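PDB 4DBF: 2-hydroxyhepta-2,4-diene-1,7-dioate isomerase from Corynebacterium glutamicum, which belongs to the fumarylacetoacetate hydrolase (FAH) family, binds magnesium, probably acts as an oxaloacetate decarboxylase, and may also have isomerase activity. Local coordinates for residues 84-89 and 240-245; 105-110 and 230-235; 137-142 and 203-208; 236-241 and 254-259. One frame throughout, in Å; residues are numbered along the deposited sequence. Where two conformers were deposited one is given.

In the fold
All four contacts lie in the catalytic FAH-type region; three gather round helix 235-243. Contacts 1 and 4 have centres about 5 Å apart and share Glu240 and Phe241; they lay that helix on the neighbouring parallel strands 83-87 and 253-255. Contact 2, centred about 7 Å from contact 1, adds the loop leading into the helix, packed beside the start of strand 108-112. Contact 3, about 10 Å from contact 4, lies on strand 133-143, the antiparallel partner of 253-255. Along the chain, contact 3 is nested within contact 2 and contact 2 within contact 1; contact 4 follows contacts 2 and 3. Glu138 of contact 3 binds magnesium; the Thr256 side chain is about 5 Å from its own.

Contact 1: 84-89 and 240-245; sequences VAIGRN and EFITAS
The helix-on-strand packing of the FAH-type catalytic region brings Ile242, near the end of helix 235-243, down onto Val84 and Ile86 of strand 83-87. Ile242 gives the largest share of the surface, and its terminal methyl does most of the touching: CD1 lies 3.7 Å from Val84 CG1 and 4.1 Å from Ile86 CD1. The Ile242 chain is stretched out beyond CB, with CD1 anti to CA (chi2 177°), which carries that methyl to the two strand residues. Val84 and Ile242 run past each other in opposite senses, and the same Val84 CG1 is also 4.2 Å from Ile242 CG2, so one valine methyl meets both branches of the isoleucine. The CG1 branch of Ile86 is folded rather than extended (chi2 -57°), and it meets Ile242 by its end methyl alone.

Strand 83-87 is an inner strand here, bonded through its backbone to 253-255 on one edge and to 108-112 on the other. Val84 and Ile86, two residues apart, both point their CB toward the helix, whereas Ala85 between them points away and packs on Phe110 and Ala255. Ile86 also touches Ile238, one turn earlier on the helix, and its side chain is about 7 Å from the bound magnesium ion. Farther along, Ala244 and Ser245 pack on Phe129 of the second subunit.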
loop_
_atom_site.group_PDB
_atom_site.type_symbol
_atom_site.label_atom_id
_atom_site.label_comp_id
_atom_site.label_asym_id
_atom_site.label_seq_id
_atom_site.Cartn_x
_atom_site.Cartn_y
_atom_site.Cartn_z
ATOM N N VAL A 84 -4.310 2.953 5.572
ATOM C CA VAL A 84 -5.660 2.794 5.084
ATOM C C VAL A 84 -6.455 3.976 5.542
ATOM O O VAL A 84 -6.422 4.312 6.667
ATOM C CB VAL A 84 -6.333 1.523 5.579
ATOM C CG1 VAL A 84 -7.705 1.398 4.958
ATOM C CG2 VAL A 84 -5.493 0.305 5.297
ATOM N N ALA A 85 -7.111 4.627 4.606
ATOM C CA ALA A 85 -7.782 5.854 4.880
ATOM C C ALA A 85 -9.255 5.831 4.470
ATOM O O ALA A 85 -9.613 5.151 3.591
ATOM C CB ALA A 85 -7.067 6.989 4.219
ATOM N N ILE A 86 -10.065 6.603 5.160
ATOM C CA ILE A 86 -11.492 6.681 4.895
ATOM C C ILE A 86 -11.870 8.042 4.315
ATOM O O ILE A 86 -11.596 9.059 4.891
ATOM C CB ILE A 86 -12.353 6.440 6.158
ATOM C CG1 ILE A 86 -11.854 5.259 6.963
ATOM C CG2 ILE A 86 -13.793 6.203 5.793
ATOM C CD1 ILE A 86 -11.805 3.983 6.184
ATOM N N GLY A 87 -12.519 8.021 3.171
ATOM C CA GLY A 87 -13.106 9.204 2.619
ATOM C C GLY A 87 -14.596 9.277 2.901
ATOM O O GLY A 87 -15.224 8.312 3.186
ATOM N N ARG A 88 -15.117 10.473 2.794
ATOM C CA ARG A 88 -16.493 10.780 3.108
ATOM C C ARG A 88 -16.963 10.307 4.448
ATOM O O ARG A 88 -18.036 9.832 4.534
ATOM C CB ARG A 88 -17.413 10.219 2.065
ATOM C CG ARG A 88 -16.989 10.583 0.679
ATOM C CD ARG A 88 -18.005 10.240 -0.346
ATOM N NE ARG A 88 -17.914 8.891 -0.823
ATOM C CZ ARG A 88 -17.238 8.538 -1.878
ATOM N NH1 ARG A 88 -16.566 9.429 -2.560
ATOM N NH2 ARG A 88 -17.242 7.287 -2.235
ATOM N N ASN A 89 -16.159 10.467 5.471
ATOM C CA ASN A 89 -16.543 10.049 6.786
ATOM C C ASN A 89 -16.974 11.143 7.732
ATOM O O ASN A 89 -17.256 10.871 8.847
ATOM C CB ASN A 89 -15.425 9.253 7.447
ATOM C CG ASN A 89 -15.926 8.349 8.539
ATOM O OD1 ASN A 89 -16.997 7.814 8.449
ATOM N ND2 ASN A 89 -15.153 8.205 9.580
ATOM N N GLU A 240 -13.835 -2.669 11.953
ATOM C CA GLU A 240 -14.564 -3.820 11.478
ATOM C C GLU A 240 -14.691 -3.848 9.952
ATOM O O GLU A 240 -14.510 -4.858 9.306
ATOM C CB GLU A 240 -15.932 -3.781 12.087
ATOM C CG GLU A 240 -16.843 -4.860 11.644
ATOM C CD GLU A 240 -18.181 -4.744 12.317
ATOM O OE1 GLU A 240 -18.978 -3.966 11.855
ATOM O OE2 GLU A 240 -18.406 -5.407 13.313
ATOM N N PHE A 241 -15.014 -2.692 9.404
ATOM C CA PHE A 241 -15.132 -2.501 7.969
ATOM C C PHE A 241 -13.835 -2.813 7.205
ATOM O O PHE A 241 -13.815 -3.517 6.275
ATOM C CB PHE A 241 -15.566 -1.066 7.733
ATOM C CG PHE A 241 -15.746 -0.696 6.297
ATOM C CD1 PHE A 241 -16.823 -1.127 5.602
ATOM C CD2 PHE A 241 -14.883 0.148 5.683
ATOM C CE1 PHE A 241 -17.006 -0.761 4.308
ATOM C CE2 PHE A 241 -15.050 0.509 4.389
ATOM C CZ PHE A 241 -16.117 0.061 3.705
ATOM N N ILE A 242 -12.749 -2.276 7.684
ATOM C CA ILE A 242 -11.467 -2.496 7.082
ATOM C C ILE A 242 -11.041 -3.946 7.220
ATOM O O ILE A 242 -10.769 -4.564 6.258
ATOM C CB ILE A 242 -10.419 -1.559 7.670
ATOM C CG1 ILE A 242 -10.767 -0.115 7.363
ATOM C CG2 ILE A 242 -9.053 -1.906 7.157
ATOM C CD1 ILE A 242 -9.809 0.853 7.971
ATOM N N THR A 243 -11.019 -4.455 8.438
ATOM C CA THR A 243 -10.539 -5.780 8.701
ATOM C C THR A 243 -11.439 -6.898 8.190
ATOM O O THR A 243 -11.057 -8.012 8.172
ATOM C CB THR A 243 -10.148 -5.973 10.174
ATOM O OG1 THR A 243 -11.303 -5.926 10.996
ATOM C CG2 THR A 243 -9.220 -4.930 10.591
ATOM N N ALA A 244 -12.629 -6.582 7.748
ATOM C CA ALA A 244 -13.453 -7.549 7.059
ATOM C C ALA A 244 -12.941 -7.868 5.650
ATOM O O ALA A 244 -13.285 -8.867 5.086
ATOM C CB ALA A 244 -14.873 -7.080 6.982
ATOM N N SER A 245 -12.154 -6.959 5.105
ATOM C CA SER A 245 -11.630 -7.089 3.771
ATOM C C SER A 245 -10.116 -7.390 3.753
ATOM O O SER A 245 -9.682 -8.173 3.004
ATOM C CB SER A 245 -11.918 -5.819 2.953
ATOM O OG SER A 245 -13.233 -5.731 2.525
#

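Contact 2: 105-110 and 230-235; sequences LPPTLF and QMIMKM
Pro107, just ahead of strand 108-112, packs its ring against Ile232 and Met233 in the loop that runs from strand 219-227 to helix 235-243. This is apolar packing between two loops at the margin of the strand layer of the FAH-type region. Pro107 buries the most surface, 66 Å², more than the other two together, and the partners divide its ring between them. Ring atom CG is the shared point: it lies 4.1 Å from Ile232 CG2 and 4.0 Å from Met233 CG. Ile232 meets the ring with its short branch, CG2, which stands anti to the backbone N, while CG1 stands beside that nitrogen (chi1 -63°). Ile232 is exposed, and Met233 is buried, so the contact passes from the protein surface inward.

Asn89 OD1 accepts from the backbone N of Met233, and Asn89 also pairs through its backbone with Ile232, which ties this loop to the chain following strand 83-87. Pro107 also packs on Ile86, and the neighbouring Thr108 OG1 donates to the backbone O of Asp177 of the second subunit. The Met233 chain runs straight from CA to SD (chi2 179°) and bends only at its last torsion. That turn takes Met233 CE onto Phe241, while Met233 SD sits 4.0 Å from Pro107 CB.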
loop_
_atom_site.group_PDB
_atom_site.type_symbol
_atom_site.label_atom_id
_atom_site.label_comp_id
_atom_site.label_asym_id
_atom_site.label_seq_id
_atom_site.Cartn_x
_atom_site.Cartn_y
_atom_site.Cartn_z
ATOM N N LEU A 105 -23.213 9.357 -0.937
ATOM C CA LEU A 105 -22.265 8.295 -1.116
ATOM C C LEU A 105 -21.636 7.989 0.204
ATOM O O LEU A 105 -21.255 8.856 0.925
ATOM C CB LEU A 105 -21.174 8.723 -2.069
ATOM C CG LEU A 105 -21.459 9.330 -3.424
ATOM C CD1 LEU A 105 -20.982 10.758 -3.511
ATOM C CD2 LEU A 105 -20.868 8.493 -4.547
ATOM N N PRO A 106 -21.576 6.737 0.535
ATOM C CA PRO A 106 -21.143 6.387 1.866
ATOM C C PRO A 106 -19.637 6.454 1.984
ATOM O O PRO A 106 -18.979 6.573 1.016
ATOM C CB PRO A 106 -21.634 4.984 2.016
ATOM C CG PRO A 106 -21.665 4.474 0.670
ATOM C CD PRO A 106 -22.102 5.587 -0.182
ATOM N N PRO A 107 -19.145 6.399 3.194
ATOM C CA PRO A 107 -17.713 6.363 3.423
ATOM C C PRO A 107 -17.020 5.322 2.574
ATOM O O PRO A 107 -17.566 4.313 2.320
ATOM C CB PRO A 107 -17.621 6.008 4.884
ATOM C CG PRO A 107 -18.830 6.612 5.480
ATOM C CD PRO A 107 -19.874 6.338 4.456
ATOM N N THR A 108 -15.815 5.605 2.148
ATOM C CA THR A 108 -15.100 4.732 1.279
ATOM C C THR A 108 -13.657 4.621 1.741
ATOM O O THR A 108 -13.118 5.552 2.212
ATOM C CB THR A 108 -15.153 5.261 -0.160
ATOM O OG1 THR A 108 -14.712 4.279 -1.071
ATOM C CG2 THR A 108 -14.336 6.501 -0.296
ATOM N N LEU A 109 -13.080 3.459 1.562
ATOM C CA LEU A 109 -11.733 3.177 1.941
ATOM C C LEU A 109 -10.785 3.491 0.803
ATOM O O LEU A 109 -11.102 3.299 -0.306
ATOM C CB LEU A 109 -11.675 1.705 2.283
ATOM C CG LEU A 109 -10.455 0.955 2.715
ATOM C CD1 LEU A 109 -10.890 -0.347 3.362
ATOM C CD2 LEU A 109 -9.621 0.675 1.504
ATOM N N PHE A 110 -9.604 3.973 1.119
ATOM C CA PHE A 110 -8.546 4.067 0.136
ATOM C C PHE A 110 -7.171 3.875 0.782
ATOM O O PHE A 110 -7.056 3.789 1.977
ATOM C CB PHE A 110 -8.647 5.343 -0.699
ATOM C CG PHE A 110 -8.385 6.586 0.053
ATOM C CD1 PHE A 110 -9.358 7.177 0.765
ATOM C CD2 PHE A 110 -7.171 7.166 0.020
ATOM C CE1 PHE A 110 -9.127 8.307 1.472
ATOM C CE2 PHE A 110 -6.922 8.292 0.728
ATOM C CZ PHE A 110 -7.896 8.866 1.463
ATOM N N GLN A 230 -18.178 14.365 14.484
ATOM C CA GLN A 230 -18.767 14.447 13.144
ATOM C C GLN A 230 -18.596 13.135 12.323
ATOM O O GLN A 230 -19.061 13.043 11.187
ATOM C CB GLN A 230 -18.084 15.542 12.325
ATOM C CG GLN A 230 -18.160 16.966 12.864
ATOM C CD GLN A 230 -17.529 17.957 11.907
ATOM O OE1 GLN A 230 -17.949 18.115 10.752
ATOM N NE2 GLN A 230 -16.518 18.612 12.366
ATOM N N MET A 231 -17.856 12.157 12.847
ATOM C CA MET A 231 -17.604 10.923 12.092
ATOM C C MET A 231 -18.892 10.171 11.791
ATOM O O MET A 231 -19.706 10.014 12.664
ATOM C CB MET A 231 -16.660 9.982 12.869
ATOM C CG MET A 231 -15.202 10.363 12.655
ATOM S SD MET A 231 -14.141 9.651 13.944
ATOM C CE MET A 231 -13.950 8.025 13.367
ATOM N N ILE A 232 -19.032 9.664 10.579
ATOM C CA ILE A 232 -20.170 8.851 10.221
ATOM C C ILE A 232 -20.009 7.397 10.666
ATOM O O ILE A 232 -20.916 6.802 11.300
ATOM C CB ILE A 232 -20.431 8.991 8.699
ATOM C CG1 ILE A 232 -20.786 10.452 8.362
ATOM C CG2 ILE A 232 -21.504 7.999 8.221
ATOM C CD1 ILE A 232 -20.637 10.765 6.853
ATOM N N MET A 233 -18.868 6.785 10.317
ATOM C CA MET A 233 -18.504 5.495 10.924
ATOM C C MET A 233 -17.621 5.815 12.086
ATOM O O MET A 233 -16.606 6.533 11.925
ATOM C CB MET A 233 -17.757 4.586 9.952
ATOM C CG MET A 233 -18.493 4.229 8.718
ATOM S SD MET A 233 -17.468 3.157 7.624
ATOM C CE MET A 233 -16.775 1.942 8.621
ATOM N N LYS A 234 -18.060 5.382 13.275
ATOM C CA LYS A 234 -17.305 5.521 14.507
ATOM C C LYS A 234 -16.132 4.575 14.472
ATOM O O LYS A 234 -16.098 3.674 13.623
ATOM C CB LYS A 234 -18.207 5.178 15.696
ATOM C CG LYS A 234 -19.548 5.930 15.662
ATOM C CD LYS A 234 -20.253 5.881 17.004
ATOM C CE LYS A 234 -21.054 7.156 17.262
ATOM N NZ LYS A 234 -22.249 6.767 18.012
ATOM N N MET A 235 -15.237 4.721 15.448
ATOM C CA MET A 235 -13.984 4.000 15.456
ATOM C C MET A 235 -14.144 2.473 15.269
ATOM O O MET A 235 -13.459 1.836 14.466
ATOM C CB MET A 235 -13.247 4.325 16.746
ATOM C CG MET A 235 -11.896 3.757 16.779
ATOM S SD MET A 235 -10.809 4.478 15.510
ATOM C CE MET A 235 -11.238 6.181 15.400
#

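Contact 3: 137-142 and 203-208; sequences GELAVV and IDLDNL. With MG (magnesium ion), chain C.
Leu139 sets its CD2 methyl against two leucines of the 203-208 loop, 3.6 Å from Leu205 CD2 and 4.1 Å from Leu208 CD2. Both loop side chains lie crosswise to Leu139, at about a right angle. Leu208 also approaches the other branch, with its CD2 4.2 Å from Leu139 CD1, so a single loop methyl faces the fork of the strand leucine. CG of Leu139 stands anti to the backbone N (chi1 -178°), which sends both methyls out from strand 133-143 toward the loop.

The loop links strands 190-197 and 209-216; Leu205 lies within a type I turn from Asp204 to Asn207, and Leu208 follows it directly. Asn207 N closes that turn on Asp204 O, while Asp204 OD2 accepts from Asp206 N at 3.1 Å in an Asx turn, met from above the carboxylate plane. Met235, at the start of helix 235-243, packs on Leu205 and on Val141.

One residue before Leu139, Glu138 is part of the metal site. Its OE2 binds the magnesium ion at 2.1 Å, and three waters, Glu136 and Asp167 complete the six ligands. The other oxygen, OE1, accepts from water 1 at 2.7 Å, a water that is itself a magnesium ligand; the carboxylate thus holds the metal directly and through its hydration shell. The chemistry therefore differs between successive residues: Glu138 contributes charge to the cation, whereas Leu139 offers the loop only hydrocarbon, an apolar seam with nothing polar across it.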
loop_
_atom_site.group_PDB
_atom_site.type_symbol
_atom_site.label_atom_id
_atom_site.label_comp_id
_atom_site.label_asym_id
_atom_site.label_seq_id
_atom_site.Cartn_x
_atom_site.Cartn_y
_atom_site.Cartn_z
ATOM N N GLY A 137 -6.484 17.426 8.450
ATOM C CA GLY A 137 -6.109 16.896 9.731
ATOM C C GLY A 137 -7.000 15.772 10.160
ATOM O O GLY A 137 -8.169 15.922 10.175
ATOM N N GLU A 138 -6.405 14.656 10.542
ATOM C CA GLU A 138 -7.150 13.488 10.921
ATOM C C GLU A 138 -6.598 12.769 12.109
ATOM O O GLU A 138 -5.439 12.718 12.318
ATOM C CB GLU A 138 -7.300 12.491 9.763
ATOM C CG GLU A 138 -7.503 13.123 8.423
ATOM C CD GLU A 138 -7.950 12.186 7.313
ATOM O OE1 GLU A 138 -8.250 11.047 7.504
ATOM O OE2 GLU A 138 -8.015 12.638 6.207
ATOM N N LEU A 139 -7.485 12.196 12.869
ATOM C CA LEU A 139 -7.110 11.258 13.875
ATOM C C LEU A 139 -6.662 9.950 13.228
ATOM O O LEU A 139 -7.331 9.407 12.426
ATOM C CB LEU A 139 -8.268 11.001 14.801
ATOM C CG LEU A 139 -7.950 10.062 15.926
ATOM C CD1 LEU A 139 -6.936 10.628 16.891
ATOM C CD2 LEU A 139 -9.232 9.658 16.612
ATOM N N ALA A 140 -5.490 9.493 13.616
ATOM C CA ALA A 140 -4.884 8.302 13.065
ATOM C C ALA A 140 -4.816 7.228 14.108
ATOM O O ALA A 140 -4.494 7.482 15.204
ATOM C CB ALA A 140 -3.498 8.574 12.523
ATOM N N VAL A 141 -5.113 6.032 13.691
ATOM C CA VAL A 141 -5.044 4.894 14.549
ATOM C C VAL A 141 -3.822 4.059 14.187
ATOM O O VAL A 141 -3.613 3.746 13.056
ATOM C CB VAL A 141 -6.267 4.010 14.395
ATOM C CG1 VAL A 141 -6.149 2.815 15.269
ATOM C CG2 VAL A 141 -7.532 4.762 14.694
ATOM N N VAL A 142 -3.045 3.684 15.169
ATOM C CA VAL A 142 -1.968 2.777 14.900
ATOM C C VAL A 142 -2.276 1.382 15.434
ATOM O O VAL A 142 -2.535 1.208 16.588
ATOM C CB VAL A 142 -0.636 3.275 15.453
ATOM C CG1 VAL A 142 0.438 2.279 15.171
ATOM C CG2 VAL A 142 -0.290 4.614 14.881
ATOM N N ILE A 203 -8.742 10.058 25.363
ATOM C CA ILE A 203 -9.199 10.746 24.164
ATOM C C ILE A 203 -10.683 10.518 24.040
ATOM O O ILE A 203 -11.139 9.388 23.896
ATOM C CB ILE A 203 -8.474 10.228 22.861
ATOM C CG1 ILE A 203 -6.966 10.427 22.935
ATOM C CG2 ILE A 203 -9.097 10.820 21.611
ATOM C CD1 ILE A 203 -6.543 11.843 23.250
ATOM N N ASP A 204 -11.443 11.605 24.091
ATOM C CA ASP A 204 -12.898 11.525 23.993
ATOM C C ASP A 204 -13.434 11.543 22.537
ATOM O O ASP A 204 -13.574 12.590 21.916
ATOM C CB ASP A 204 -13.499 12.644 24.854
ATOM C CG ASP A 204 -14.998 12.495 25.073
ATOM O OD1 ASP A 204 -15.511 13.258 25.920
ATOM O OD2 ASP A 204 -15.662 11.660 24.416
ATOM N N LEU A 205 -13.726 10.375 21.983
ATOM C CA LEU A 205 -14.127 10.313 20.566
ATOM C C LEU A 205 -15.496 10.988 20.313
ATOM O O LEU A 205 -15.872 11.301 19.158
ATOM C CB LEU A 205 -14.090 8.877 20.058
ATOM C CG LEU A 205 -12.672 8.264 20.006
ATOM C CD1 LEU A 205 -12.714 6.767 19.610
ATOM C CD2 LEU A 205 -11.723 9.044 19.112
ATOM N N ASP A 206 -16.202 11.249 21.414
ATOM C CA ASP A 206 -17.480 11.964 21.414
ATOM C C ASP A 206 -17.299 13.483 21.403
ATOM O O ASP A 206 -18.264 14.233 21.189
ATOM C CB ASP A 206 -18.311 11.529 22.647
ATOM C CG ASP A 206 -19.261 10.392 22.338
ATOM O OD1 ASP A 206 -20.303 10.230 23.044
ATOM O OD2 ASP A 206 -19.001 9.685 21.346
ATOM N N ASN A 207 -16.077 13.940 21.671
ATOM C CA ASN A 207 -15.765 15.354 21.673
ATOM C C ASN A 207 -14.258 15.577 21.532
ATOM O O ASN A 207 -13.594 15.876 22.502
ATOM C CB ASN A 207 -16.298 16.042 22.949
ATOM C CG ASN A 207 -16.167 17.560 22.892
ATOM O OD1 ASN A 207 -16.086 18.156 21.798
ATOM N ND2 ASN A 207 -16.135 18.203 24.075
ATOM N N LEU A 208 -13.728 15.350 20.334
ATOM C CA LEU A 208 -12.338 15.631 20.025
ATOM C C LEU A 208 -12.226 16.716 18.942
ATOM O O LEU A 208 -12.492 16.423 17.782
ATOM C CB LEU A 208 -11.678 14.365 19.480
ATOM C CG LEU A 208 -10.154 14.406 19.489
ATOM C CD1 LEU A 208 -9.632 14.663 20.921
ATOM C CD2 LEU A 208 -9.640 13.065 18.915
HETATM MG MG MG C . -8.795 12.205 4.263
HETATM O O HOH W 1 -9.018 10.198 5.029
HETATM O O HOH W 2 -9.876 11.602 2.613
HETATM O O HOH W 3 -10.533 13.004 4.981
#

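Contact 4: 236-241 and 254-259; sequences GEIIEF and IATGSP
Hydrocarbon packing makes the contact between helix 235-243 and the end of strand 253-255, and Ile238 and Ile254 bury the most surface in it. Their CG2 methyls meet at 3.8 Å, the two side chains sliding past each other in opposite directions. Ile239, the next residue on the helix, crosses Ile254 at about a right angle and touches it through a methylene, with CG1 3.8 Å from Ile254 CD1. Ile254 thus gives a different branch to each helix residue. Its CG1 stands beside the backbone N (chi1 -61°) and leads CD1 to Ile239, leaving CG2 to face Ile238. The long branch of Ile238 reaches farther along the segment, where CD1 lies 3.9 Å from Thr256 CB and 4.0 Å from Thr256 CG2.

The helix here covers strands 83-87 and 253-255, parallel neighbours in the FAH-type catalytic region; Ile254 also packs on Ile242, one helical turn on from Ile238.

The polar bonds of Thr256 are made to partners other than the helix. Thr256 OG1 is bonded to Leu139 O of strand 133-143, while its CB and CG2 face Ile238, and Thr256 O accepts from Asn89 ND2. Past Thr256 the chain heads to the metal site: Gly257 N makes a weak hydrogen bond to OE1 of the magnesium ligand Glu138, and Ser258 packs on Glu136 and Glu138. Ser258 OG donates to Pro259 O at 2.9 Å, lying above the carbonyl plane of that oxygen.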
loop_
_atom_site.group_PDB
_atom_site.type_symbol
_atom_site.label_atom_id
_atom_site.label_comp_id
_atom_site.label_asym_id
_atom_site.label_seq_id
_atom_site.Cartn_x
_atom_site.Cartn_y
_atom_site.Cartn_z
ATOM N N GLY A 236 -15.068 1.888 16.013
ATOM C CA GLY A 236 -15.189 0.438 16.018
ATOM C C GLY A 236 -15.705 -0.022 14.687
ATOM O O GLY A 236 -15.294 -1.049 14.188
ATOM N N GLU A 237 -16.584 0.746 14.078
ATOM C CA GLU A 237 -17.141 0.335 12.809
ATOM C C GLU A 237 -16.057 0.485 11.691
ATOM O O GLU A 237 -16.002 -0.329 10.782
ATOM C CB GLU A 237 -18.352 1.182 12.423
ATOM C CG GLU A 237 -18.948 0.760 11.126
ATOM C CD GLU A 237 -20.161 1.583 10.669
ATOM O OE1 GLU A 237 -20.570 2.551 11.367
ATOM O OE2 GLU A 237 -20.670 1.236 9.569
ATOM N N ILE A 238 -15.240 1.531 11.772
ATOM C CA ILE A 238 -14.119 1.662 10.791
ATOM C C ILE A 238 -13.226 0.404 10.831
ATOM O O ILE A 238 -12.924 -0.212 9.808
ATOM C CB ILE A 238 -13.276 2.882 11.124
ATOM C CG1 ILE A 238 -14.142 4.149 10.952
ATOM C CG2 ILE A 238 -12.042 2.984 10.149
ATOM C CD1 ILE A 238 -13.403 5.458 11.398
ATOM N N ILE A 239 -12.786 0.020 12.010
ATOM C CA ILE A 239 -11.935 -1.152 12.151
ATOM C C ILE A 239 -12.568 -2.480 11.667
ATOM O O ILE A 239 -11.942 -3.262 11.017
ATOM C CB ILE A 239 -11.339 -1.217 13.553
ATOM C CG1 ILE A 239 -10.263 -0.162 13.695
ATOM C CG2 ILE A 239 -10.743 -2.556 13.840
ATOM C CD1 ILE A 239 -10.157 0.451 15.040
ATOM N N GLU A 240 -13.835 -2.669 11.953
ATOM C CA GLU A 240 -14.564 -3.820 11.478
ATOM C C GLU A 240 -14.691 -3.848 9.952
ATOM O O GLU A 240 -14.510 -4.858 9.306
ATOM C CB GLU A 240 -15.932 -3.781 12.087
ATOM C CG GLU A 240 -16.843 -4.860 11.644
ATOM C CD GLU A 240 -18.181 -4.744 12.317
ATOM O OE1 GLU A 240 -18.978 -3.966 11.855
ATOM O OE2 GLU A 240 -18.406 -5.407 13.313
ATOM N N PHE A 241 -15.014 -2.692 9.404
ATOM C CA PHE A 241 -15.132 -2.501 7.969
ATOM C C PHE A 241 -13.835 -2.813 7.205
ATOM O O PHE A 241 -13.815 -3.517 6.275
ATOM C CB PHE A 241 -15.566 -1.066 7.733
ATOM C CG PHE A 241 -15.746 -0.696 6.297
ATOM C CD1 PHE A 241 -16.823 -1.127 5.602
ATOM C CD2 PHE A 241 -14.883 0.148 5.683
ATOM C CE1 PHE A 241 -17.006 -0.761 4.308
ATOM C CE2 PHE A 241 -15.050 0.509 4.389
ATOM C CZ PHE A 241 -16.117 0.061 3.705
ATOM N N ILE A 254 -4.435 3.857 10.339
ATOM C CA ILE A 254 -5.762 4.151 9.731
ATOM C C ILE A 254 -6.001 5.638 9.871
ATOM O O ILE A 254 -5.945 6.171 10.969
ATOM C CB ILE A 254 -6.908 3.332 10.414
ATOM C CG1 ILE A 254 -6.660 1.837 10.244
ATOM C CG2 ILE A 254 -8.344 3.752 9.848
ATOM C CD1 ILE A 254 -7.637 1.010 11.172
ATOM N N ALA A 255 -6.327 6.297 8.749
ATOM C CA ALA A 255 -6.624 7.708 8.807
ATOM C C ALA A 255 -8.168 7.793 8.825
ATOM O O ALA A 255 -8.801 7.339 7.865
ATOM C CB ALA A 255 -6.100 8.378 7.532
ATOM N N THR A 256 -8.735 8.271 9.924
ATOM C CA THR A 256 -10.202 8.104 10.201
ATOM C C THR A 256 -11.104 9.214 9.594
ATOM O O THR A 256 -12.352 9.210 9.770
ATOM C CB THR A 256 -10.471 7.952 11.733
ATOM O OG1 THR A 256 -10.011 9.126 12.418
ATOM C CG2 THR A 256 -9.699 6.720 12.260
ATOM N N GLY A 257 -10.507 10.202 8.944
ATOM C CA GLY A 257 -11.286 11.100 8.095
ATOM C C GLY A 257 -11.217 12.558 8.499
ATOM O O GLY A 257 -10.546 12.923 9.489
ATOM N N SER A 258 -11.885 13.399 7.693
ATOM C CA SER A 258 -11.883 14.856 7.875
ATOM C C SER A 258 -12.959 15.453 6.968
ATOM O O SER A 258 -13.424 14.784 6.043
ATOM C CB SER A 258 -10.539 15.470 7.501
ATOM O OG SER A 258 -10.293 15.412 6.134
ATOM N N PRO A 259 -13.279 16.743 7.167
ATOM C CA PRO A 259 -14.102 17.442 6.147
ATOM C C PRO A 259 -13.341 17.329 4.861
ATOM O O PRO A 259 -12.105 17.358 4.889
ATOM C CB PRO A 259 -14.066 18.931 6.593
ATOM C CG PRO A 259 -13.809 18.897 8.002
ATOM C CD PRO A 259 -12.978 17.608 8.319
#